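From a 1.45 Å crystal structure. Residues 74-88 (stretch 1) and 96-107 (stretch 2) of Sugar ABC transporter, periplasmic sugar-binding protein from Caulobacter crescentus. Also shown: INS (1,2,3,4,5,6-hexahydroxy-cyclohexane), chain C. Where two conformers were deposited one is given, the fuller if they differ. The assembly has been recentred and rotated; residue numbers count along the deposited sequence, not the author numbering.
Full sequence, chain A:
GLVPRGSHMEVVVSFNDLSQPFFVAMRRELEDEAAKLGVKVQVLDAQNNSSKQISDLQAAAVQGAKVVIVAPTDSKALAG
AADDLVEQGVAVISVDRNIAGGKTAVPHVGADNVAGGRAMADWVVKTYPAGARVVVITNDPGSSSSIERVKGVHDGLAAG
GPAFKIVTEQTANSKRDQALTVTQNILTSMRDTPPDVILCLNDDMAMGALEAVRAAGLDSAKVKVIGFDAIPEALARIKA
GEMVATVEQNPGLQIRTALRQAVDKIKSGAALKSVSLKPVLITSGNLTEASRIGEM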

# COMPACT_ATOMS: atom_id res chain seq x y z
N ASP A 74 -9.85 0.32 6.90
CA ASP A 74 -9.22 0.44 8.21
C ASP A 74 -9.08 -0.98 8.78
O ASP A 74 -10.06 -1.73 8.88
CB ASP A 74 -10.09 1.32 9.11
CG ASP A 74 -9.45 1.60 10.44
OD1 ASP A 74 -9.39 0.68 11.28
OD2 ASP A 74 -9.02 2.75 10.68
N SER A 75 -7.86 -1.35 9.13
CA SER A 75 -7.53 -2.72 9.51
C SER A 75 -8.26 -3.20 10.76
O SER A 75 -8.66 -4.37 10.85
CB SER A 75 -6.02 -2.90 9.67
OG SER A 75 -5.36 -2.84 8.41
N LYS A 76 -8.47 -2.30 11.73
CA LYS A 76 -9.22 -2.65 12.93
C LYS A 76 -10.72 -2.56 12.75
O LYS A 76 -11.46 -3.39 13.31
CB LYS A 76 -8.82 -1.74 14.09
CG LYS A 76 -7.38 -1.82 14.51
CD LYS A 76 -7.04 -3.19 15.05
CE LYS A 76 -5.67 -3.19 15.70
NZ LYS A 76 -5.60 -2.15 16.75
N ALA A 77 -11.18 -1.58 11.98
CA ALA A 77 -12.61 -1.31 11.84
C ALA A 77 -13.37 -2.41 11.09
O ALA A 77 -14.57 -2.58 11.25
CB ALA A 77 -12.85 0.04 11.16
N LEU A 78 -12.65 -3.20 10.31
CA LEU A 78 -13.27 -4.26 9.53
C LEU A 78 -13.24 -5.62 10.24
O LEU A 78 -13.70 -6.62 9.69
CB LEU A 78 -12.61 -4.36 8.15
CG LEU A 78 -13.24 -3.49 7.05
CD1 LEU A 78 -14.53 -4.11 6.59
CD2 LEU A 78 -13.47 -2.06 7.50
N ALA A 79 -12.68 -5.66 11.44
CA ALA A 79 -12.54 -6.93 12.17
C ALA A 79 -13.90 -7.55 12.51
O ALA A 79 -14.09 -8.76 12.41
CB ALA A 79 -11.70 -6.74 13.43
N GLY A 80 -14.86 -6.71 12.86
CA GLY A 80 -16.21 -7.17 13.18
C GLY A 80 -16.90 -7.80 11.98
O GLY A 80 -17.52 -8.87 12.08
N ALA A 81 -16.80 -7.15 10.82
CA ALA A 81 -17.37 -7.70 9.61
C ALA A 81 -16.71 -9.02 9.22
O ALA A 81 -17.38 -9.97 8.78
CB ALA A 81 -17.26 -6.69 8.48
N ALA A 82 -15.40 -9.10 9.37
CA ALA A 82 -14.70 -10.33 9.03
C ALA A 82 -15.16 -11.47 9.92
O ALA A 82 -15.45 -12.57 9.42
CB ALA A 82 -13.19 -10.13 9.10
N ASP A 83 -15.26 -11.22 11.23
CA ASP A 83 -15.76 -12.22 12.16
C ASP A 83 -17.18 -12.67 11.80
O ASP A 83 -17.48 -13.87 11.85
CB ASP A 83 -15.77 -11.67 13.60
CG ASP A 83 -14.41 -11.70 14.26
OD1 ASP A 83 -13.48 -12.34 13.74
OD2 ASP A 83 -14.26 -11.08 15.33
N ASP A 84 -18.04 -11.73 11.43
CA ASP A 84 -19.40 -12.06 11.08
C ASP A 84 -19.45 -12.92 9.83
O ASP A 84 -20.18 -13.92 9.78
CB ASP A 84 -20.22 -10.79 10.87
CG ASP A 84 -21.69 -11.07 10.62
OD1 ASP A 84 -22.20 -12.08 11.16
OD2 ASP A 84 -22.32 -10.27 9.89
N LEU A 85 -18.66 -12.56 8.82
CA LEU A 85 -18.61 -13.34 7.59
C LEU A 85 -18.13 -14.77 7.87
O LEU A 85 -18.74 -15.73 7.37
CB LEU A 85 -17.76 -12.65 6.51
CG LEU A 85 -18.58 -11.98 5.41
CD1 LEU A 85 -19.43 -10.84 5.94
CD2 LEU A 85 -17.68 -11.47 4.27
N VAL A 86 -17.07 -14.91 8.66
CA VAL A 86 -16.55 -16.25 9.00
C VAL A 86 -17.59 -17.10 9.73
O VAL A 86 -17.80 -18.28 9.40
CB VAL A 86 -15.19 -16.18 9.75
CG1 VAL A 86 -14.88 -17.49 10.45
CG2 VAL A 86 -14.07 -15.80 8.77
N GLU A 87 -18.29 -16.49 10.68
CA GLU A 87 -19.35 -17.17 11.41
C GLU A 87 -20.50 -17.66 10.51
O GLU A 87 -21.14 -18.67 10.81
CB GLU A 87 -19.84 -16.29 12.57
CG GLU A 87 -18.79 -16.20 13.67
CD GLU A 87 -19.10 -15.16 14.74
OE1 GLU A 87 -20.19 -14.55 14.71
OE2 GLU A 87 -18.23 -14.96 15.62
N GLN A 88 -20.73 -16.96 9.39
CA GLN A 88 -21.72 -17.36 8.40
C GLN A 88 -21.16 -18.37 7.41
O GLN A 88 -21.85 -18.76 6.47
CB GLN A 88 -22.14 -16.17 7.55
CG GLN A 88 -22.83 -15.07 8.26
CD GLN A 88 -23.21 -13.99 7.29
OE1 GLN A 88 -23.85 -14.26 6.28
NE2 GLN A 88 -22.79 -12.77 7.57
N ASP A 96 -3.00 -6.68 0.73
CA ASP A 96 -2.29 -5.40 0.85
C ASP A 96 -2.15 -4.89 2.27
O ASP A 96 -1.05 -4.53 2.72
CB ASP A 96 -2.86 -4.30 -0.03
CG ASP A 96 -2.07 -3.02 0.12
OD1 ASP A 96 -0.93 -2.97 -0.39
OD2 ASP A 96 -2.57 -2.10 0.77
N ARG A 97 -3.27 -4.82 2.98
CA ARG A 97 -3.27 -4.51 4.41
C ARG A 97 -4.16 -5.51 5.14
O ARG A 97 -5.07 -6.12 4.53
CB ARG A 97 -3.69 -3.06 4.73
CG ARG A 97 -5.17 -2.71 4.51
CD ARG A 97 -5.54 -2.60 3.05
NE ARG A 97 -4.86 -1.46 2.43
CZ ARG A 97 -5.21 -0.17 2.56
NH1 ARG A 97 -6.30 0.19 3.23
NH2 ARG A 97 -4.47 0.77 2.00
N ASN A 98 -3.88 -5.72 6.41
CA ASN A 98 -4.52 -6.81 7.13
C ASN A 98 -5.81 -6.40 7.85
O ASN A 98 -6.22 -5.26 7.83
CB ASN A 98 -3.52 -7.52 8.06
CG ASN A 98 -3.06 -6.66 9.23
OD1 ASN A 98 -3.84 -5.89 9.81
ND2 ASN A 98 -1.78 -6.80 9.59
N ILE A 99 -6.49 -7.40 8.41
CA ILE A 99 -7.59 -7.16 9.33
C ILE A 99 -7.13 -7.71 10.66
O ILE A 99 -6.63 -8.85 10.73
CB ILE A 99 -8.85 -7.88 8.87
CG1 ILE A 99 -9.41 -7.21 7.60
CG2 ILE A 99 -9.89 -7.90 9.99
CD1 ILE A 99 -10.58 -7.91 7.00
N ALA A 100 -7.29 -6.93 11.73
CA ALA A 100 -6.72 -7.30 13.02
C ALA A 100 -7.61 -6.93 14.20
O ALA A 100 -8.43 -6.00 14.11
CB ALA A 100 -5.33 -6.68 13.19
N GLY A 101 -7.48 -7.69 15.27
CA GLY A 101 -8.15 -7.36 16.52
C GLY A 101 -9.47 -8.06 16.73
O GLY A 101 -10.15 -7.83 17.73
N GLY A 102 -9.82 -8.96 15.82
CA GLY A 102 -11.06 -9.70 15.96
C GLY A 102 -10.88 -11.03 16.66
O GLY A 102 -9.79 -11.38 17.11
N LYS A 103 -11.98 -11.76 16.73
CA LYS A 103 -12.05 -13.08 17.33
C LYS A 103 -11.24 -14.05 16.48
O LYS A 103 -10.48 -14.88 16.99
CB LYS A 103 -13.52 -13.51 17.35
CG LYS A 103 -13.91 -14.60 18.31
CD LYS A 103 -15.44 -14.67 18.35
CE LYS A 103 -15.95 -15.79 19.25
NZ LYS A 103 -15.40 -17.12 18.86
N THR A 104 -11.38 -13.92 15.17
CA THR A 104 -10.77 -14.84 14.23
C THR A 104 -9.52 -14.25 13.60
O THR A 104 -9.45 -13.04 13.37
CB THR A 104 -11.80 -15.24 13.15
OG1 THR A 104 -12.86 -15.98 13.76
CG2 THR A 104 -11.16 -16.06 12.06
N ALA A 105 -8.51 -15.09 13.36
CA ALA A 105 -7.31 -14.63 12.67
C ALA A 105 -7.61 -14.68 11.18
O ALA A 105 -7.89 -15.74 10.62
CB ALA A 105 -6.14 -15.52 13.00
N VAL A 106 -7.59 -13.52 10.54
CA VAL A 106 -7.85 -13.45 9.12
C VAL A 106 -6.55 -13.62 8.35
O VAL A 106 -5.60 -12.85 8.55
CB VAL A 106 -8.49 -12.11 8.75
CG1 VAL A 106 -8.63 -11.99 7.25
CG2 VAL A 106 -9.82 -11.99 9.43
N PRO A 107 -6.50 -14.62 7.45
CA PRO A 107 -5.28 -14.81 6.66
C PRO A 107 -5.04 -13.58 5.79
O PRO A 107 -5.99 -12.96 5.36
CB PRO A 107 -5.58 -16.03 5.80
CG PRO A 107 -6.84 -16.61 6.30
CD PRO A 107 -7.56 -15.58 7.10
C1 INS C . -0.56 0.32 -0.60
C2 INS C . 0.08 1.28 -1.55
C3 INS C . -0.89 2.40 -1.82
C4 INS C . -1.22 3.12 -0.55
C5 INS C . -1.90 2.20 0.40
C6 INS C . -1.04 0.99 0.67
O1 INS C . 0.34 -0.72 -0.30
O2 INS C . 1.27 1.76 -1.00
O3 INS C . -0.38 3.29 -2.78
O4 INS C . -2.02 4.24 -0.80
O5 INS C . -2.20 2.88 1.57
O6 INS C . -1.64 0.11 1.59
O HOH W 1 -10.27 -4.98 15.85
O HOH W 2 -15.72 -15.54 14.04
O HOH W 3 -15.61 -16.84 15.82

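A helix that packs against an irregular segment cannot rely on the repeating bonds of a sheet; it must satisfy the backbone of its partner piecemeal, with polar side chains and with backbone groups just before the helix. The two stretches of this periplasmic sugar-binding protein illustrate the principle, burying 659 Å² between them although stretch 2 has no regular secondary structure.

The approach to the helix begins at Asp-74, whose side chain points away from stretch 2 and serves its own chain instead: its OD1 accepts a hydrogen bond from the N of Ala-77 at 3.0 Å. The first real joint is Ser-75, which is buried and bonded twice. Its OG donates to the O of Asn-98 at 2.6 Å, and its own carbonyl O accepts from the N of Ala-100 at 3.0 Å with a nearly straight angle of 162°. The same Ser-75 O also receives a CA-H...O contact from the CA of Ile-99 at 3.4 Å. A small hydroxyl suits this position, since it reaches a backbone carbonyl while the main chains lie only 4.4 Å apart, measured from Ser-75 CA to Ile-99 CA.

Lys-76 sets out away from stretch 2, yet its aliphatic portion lies along the partner chain, with CD 3.3 Å from the O of Ala-100. Water 1 adds a bridge here, donating to the O of Lys-76 and to the O of Ala-100. A type I turn from Lys-76 to Ala-79 then leads into the helix.

Next comes the apolar part of the contact, centred on Ile-99. Its CD1 lies 4.2 Å from the CB of Leu-78 and 4.0 Å from the CB of Ala-82, while its CG2 lies 4.1 Å from the CB of Ala-79. Ala-79 and Ala-82, one helical turn apart, both direct CB toward stretch 2; at Ala-79 the chains come close, its CA 4.9 Å from the CA of Gly-102, while at Ala-82 the gap is wider and is filled by the side chains of Ile-99 and Val-106. At Gly-102 the fit is tighter still: a CB there would lie 3.4 Å from the CB of Ala-79 and would clash with the OD2 of Asp-83 at 2.9 Å. Beyond Ile-99, Ala-82 CB also meets the CG2 of Val-106 at 3.9 Å.

Asp-83 is the polar counterpart of Ser-75. Its CB points sideways, but with chi1 in the m well the carboxylate comes nearer and grips two successive amides: OD2 accepts from the N of Lys-103 at 2.8 Å, and OD1 from the N of Thr-104 at 3.0 Å. A forked acceptor suits a loop whose amides lack strand partners in this contact.

The last turn is looser. The CG1 of Val-86 lies 4.2 Å from the OG1 of Thr-104, and Glu-87 acts largely through solvent. Water 2 links its OE2 to Asp-83 O and Thr-104 OG1, while water 3 donates to the same OE2 and accepts from Lys-103 NZ, so the two charged side chains are joined through water at the exposed end of the contact.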